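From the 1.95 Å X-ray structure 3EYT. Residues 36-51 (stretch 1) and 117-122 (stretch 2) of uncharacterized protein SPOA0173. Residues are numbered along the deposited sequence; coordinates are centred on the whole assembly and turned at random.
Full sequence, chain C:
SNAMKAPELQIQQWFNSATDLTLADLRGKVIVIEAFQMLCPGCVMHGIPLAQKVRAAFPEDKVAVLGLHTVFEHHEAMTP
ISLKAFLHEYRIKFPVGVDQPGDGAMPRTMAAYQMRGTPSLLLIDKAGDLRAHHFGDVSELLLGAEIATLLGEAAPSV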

# COMPACT_ATOMS: atom_id res chain seq x y z
N PHE C 36 14.59 -1.76 -10.00
CA PHE C 36 14.04 -0.43 -10.19
C PHE C 36 12.98 -0.18 -9.10
O PHE C 36 12.47 -1.11 -8.47
N GLN C 37 12.65 1.11 -8.93
CA GLN C 37 11.47 1.54 -8.18
C GLN C 37 10.63 2.30 -9.17
O GLN C 37 11.16 3.13 -9.94
N MSE C 38 9.33 2.07 -9.13
CA MSE C 38 8.42 2.65 -10.11
C MSE C 38 8.36 4.18 -10.03
O MSE C 38 8.13 4.82 -11.03
N LEU C 39 8.59 4.76 -8.85
CA LEU C 39 8.57 6.22 -8.72
C LEU C 39 9.96 6.91 -8.79
O LEU C 39 10.11 8.10 -8.51
N CYS C 40 10.97 6.16 -9.19
CA CYS C 40 12.31 6.72 -9.29
C CYS C 40 12.52 7.28 -10.69
O CYS C 40 12.42 6.54 -11.67
N PRO C 41 12.76 8.60 -10.81
CA PRO C 41 12.76 9.19 -12.15
C PRO C 41 13.81 8.57 -13.08
O PRO C 41 13.52 8.39 -14.27
N GLY C 42 14.98 8.20 -12.56
CA GLY C 42 16.02 7.58 -13.40
C GLY C 42 15.63 6.20 -13.91
O GLY C 42 16.00 5.82 -15.01
N CYS C 43 14.89 5.43 -13.10
CA CYS C 43 14.34 4.15 -13.55
C CYS C 43 13.37 4.30 -14.71
O CYS C 43 13.37 3.52 -15.65
N VAL C 44 12.51 5.32 -14.62
CA VAL C 44 11.49 5.53 -15.63
C VAL C 44 12.15 6.08 -16.92
O VAL C 44 11.92 5.60 -18.01
N MSE C 45 13.03 7.06 -16.75
CA MSE C 45 13.63 7.72 -17.87
C MSE C 45 14.66 6.83 -18.59
O MSE C 45 14.73 6.88 -19.81
N HIS C 46 15.43 6.04 -17.83
CA HIS C 46 16.59 5.31 -18.39
C HIS C 46 16.63 3.79 -18.18
O HIS C 46 16.94 3.05 -19.10
N GLY C 47 16.37 3.33 -16.96
CA GLY C 47 16.62 1.94 -16.58
C GLY C 47 15.66 0.99 -17.26
O GLY C 47 16.07 0.01 -17.87
N ILE C 48 14.37 1.29 -17.13
CA ILE C 48 13.34 0.49 -17.77
C ILE C 48 13.46 0.56 -19.32
O ILE C 48 13.45 -0.47 -19.97
N PRO C 49 13.63 1.77 -19.91
CA PRO C 49 13.82 1.73 -21.37
C PRO C 49 15.04 0.93 -21.79
O PRO C 49 15.01 0.27 -22.81
N LEU C 50 16.10 0.93 -20.97
CA LEU C 50 17.26 0.08 -21.28
C LEU C 50 16.91 -1.41 -21.25
O LEU C 50 17.29 -2.16 -22.15
N ALA C 51 16.17 -1.85 -20.22
CA ALA C 51 15.78 -3.24 -20.11
C ALA C 51 14.94 -3.67 -21.33
O ALA C 51 15.11 -4.78 -21.85
N GLY C 117 21.35 1.31 -5.01
CA GLY C 117 20.17 2.15 -5.27
C GLY C 117 19.57 1.63 -6.55
O GLY C 117 19.90 0.50 -6.99
N THR C 118 18.69 2.44 -7.15
CA THR C 118 18.05 2.08 -8.42
C THR C 118 18.24 3.28 -9.37
O THR C 118 18.32 4.42 -8.91
N PRO C 119 18.30 3.03 -10.70
CA PRO C 119 18.27 1.68 -11.26
C PRO C 119 19.62 0.97 -11.14
O PRO C 119 20.68 1.61 -11.14
N SER C 120 19.57 -0.34 -10.97
CA SER C 120 20.76 -1.17 -11.07
C SER C 120 20.52 -2.24 -12.09
O SER C 120 19.42 -2.77 -12.21
N LEU C 121 21.57 -2.56 -12.83
CA LEU C 121 21.47 -3.60 -13.83
C LEU C 121 22.47 -4.69 -13.46
O LEU C 121 23.67 -4.40 -13.24
N LEU C 122 21.97 -5.93 -13.33
CA LEU C 122 22.82 -7.06 -12.94
C LEU C 122 22.87 -8.04 -14.09
O LEU C 122 21.85 -8.28 -14.75

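The contact between the two stretches is a small, mainly van der Waals packing of a cis-proline loop against a two-cysteine helix N-terminus, with no clear direct hydrogen bond across it and a single water at its polar edge. Thr118 and Pro119 supply most of the surface on one side. Both point their CA-to-CB bonds toward stretch 1; a cis peptide bond joins them, and their side chains lie next to the start of the helix that begins at Pro41.

Cys43 lies at the heart of the contact. Its CA-to-CB bond runs sideways, but the m rotamer (chi1 -66°) places SG against both loop residues, 3.5 Å from Thr118 CB and 3.6 Å from the backbone N of Pro119. That nitrogen belongs to a proline and carries no hydrogen, so it has nothing to donate to the sulfur, and the approach is one of packing; SG also lies 3.7 Å from Pro119 CB. The same sulfur accepts a hydrogen bond from the backbone N of Gln37, with Gln37 N to Cys43 SG at 3.5 Å, which ties the helix to the segment before it.

Cys40, at the N-cap position, points toward stretch 2 in the t rotamer (chi1 157°). Its SG accepts from the backbone N of Cys43 at 3.6 Å, a capping bond that satisfies an amide in the first turn of the helix. The sulfur thus sits over the helix start and faces the loop, with Cys40 SG 3.5 Å from Thr118 OG1, a separation at which the geometry does not settle whether a hydrogen bond forms. A looser apolar contact brings Cys40 SG to 4.5 Å from Pro119 CD.

Thr118 adopts the p rotamer (chi1 60°), which turns its hydroxyl and methyl to different neighbours. CG2 packs 3.8 Å from Phe36 CA, while the Phe36 ring, with chi1 at 71° (p), leads away from the loop. OG1 approaches Gln37 NE2 at 3.7 Å, and water 1 links the two groups: it lies 3.0 Å from Thr118 OG1 and accepts a weak hydrogen bond from Gln37 NE2 at 3.2 Å. The Gln37 amide is also hydrogen-bonded elsewhere in the structure.

Farther along the helix, Pro119 lies over a glycine. Its CB is 4.1 Å from Gly47 CA, and an ideal CB on Gly47 would come within 2.7 Å of Pro119 CB, a clash, so the absence of a side chain allows this close approach. Gly42 differs: its C atom lies 4.1 Å from Pro119 CD, but a CB there would have room.

One turn beyond Gly47, the packing ends in a purely aliphatic pair. Leu50 (chi1 t, chi2 p) and Leu121 (chi1 t, chi2 149°, between wells) point toward each other's stretch and meet through Leu50 CD2 and Leu121 CD1 at 3.6 Å. Between Pro119 and Leu121 in sequence, Ser120 points away, its OG donating to Gly117 O at 2.7 Å within stretch 2.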

# COMPACT_ATOMS: atom_id res chain seq x y z
CB PHE C 36 13.41 -0.32 -11.60
CG PHE C 36 12.11 -1.10 -11.77
CD1 PHE C 36 10.87 -0.45 -11.69
CD2 PHE C 36 12.14 -2.49 -12.02
CE1 PHE C 36 9.67 -1.17 -11.84
CE2 PHE C 36 10.97 -3.22 -12.17
CZ PHE C 36 9.71 -2.56 -12.08
CB GLN C 37 11.83 2.52 -7.06
CG GLN C 37 12.66 1.92 -5.90
CD GLN C 37 12.85 2.90 -4.75
OE1 GLN C 37 12.30 2.71 -3.68
NE2 GLN C 37 13.56 3.99 -4.99
CB MSE C 38 7.03 2.03 -9.97
CG MSE C 38 6.39 2.31 -8.61
SE MSE C 38 4.61 1.49 -8.53
CE MSE C 38 3.60 2.94 -9.43
CB LEU C 39 7.82 6.63 -7.42
CG LEU C 39 6.39 6.11 -7.23
CD1 LEU C 39 5.81 6.72 -5.95
CD2 LEU C 39 5.49 6.48 -8.45
CB CYS C 40 13.31 5.64 -8.92
SG CYS C 40 14.98 5.85 -9.54
CB PRO C 41 13.03 10.69 -11.90
CG PRO C 41 12.57 10.91 -10.49
CD PRO C 41 12.84 9.61 -9.74
CB CYS C 43 13.62 3.43 -12.39
SG CYS C 43 14.76 2.94 -11.07
CB VAL C 44 10.35 6.48 -15.09
CG1 VAL C 44 9.40 6.95 -16.20
CG2 VAL C 44 9.57 5.78 -13.97
CB MSE C 45 14.30 9.00 -17.40
CG MSE C 45 14.82 9.86 -18.56
SE MSE C 45 15.35 11.65 -17.99
CE MSE C 45 13.82 12.08 -16.82
CB HIS C 46 17.91 5.90 -17.85
CG HIS C 46 18.03 7.37 -18.09
ND1 HIS C 46 18.02 8.30 -17.06
CD2 HIS C 46 18.11 8.09 -19.24
CE1 HIS C 46 18.11 9.52 -17.56
NE2 HIS C 46 18.17 9.42 -18.88
CB ILE C 48 11.94 0.90 -17.22
CG1 ILE C 48 11.73 0.27 -15.83
CG2 ILE C 48 10.85 0.40 -18.13
CD1 ILE C 48 10.66 0.97 -15.04
CB PRO C 49 13.99 3.21 -21.75
CG PRO C 49 13.19 3.93 -20.69
CD PRO C 49 13.50 3.15 -19.41
CB LEU C 50 18.43 0.37 -20.34
CG LEU C 50 19.66 -0.53 -20.48
CD1 LEU C 50 20.30 -0.41 -21.88
CD2 LEU C 50 20.71 -0.22 -19.38
CB ALA C 51 15.03 -3.51 -18.81
CB THR C 118 16.50 1.82 -8.23
OG1 THR C 118 15.88 3.00 -7.71
CG2 THR C 118 16.25 0.70 -7.25
CB PRO C 119 17.91 1.91 -12.74
CG PRO C 119 18.60 3.24 -13.08
CD PRO C 119 18.44 4.08 -11.74
CB SER C 120 21.11 -1.80 -9.71
OG SER C 120 21.47 -0.75 -8.82
CB LEU C 121 21.69 -3.02 -15.24
CG LEU C 121 21.25 -3.99 -16.37
CD1 LEU C 121 20.76 -3.30 -17.58
CD2 LEU C 121 22.38 -4.92 -16.73
CB LEU C 122 22.27 -7.77 -11.71
CG LEU C 122 21.99 -7.10 -10.35
CD1 LEU C 122 23.26 -6.90 -9.59
CD2 LEU C 122 21.18 -5.81 -10.40
O HOH W 1 16.05 5.61 -6.16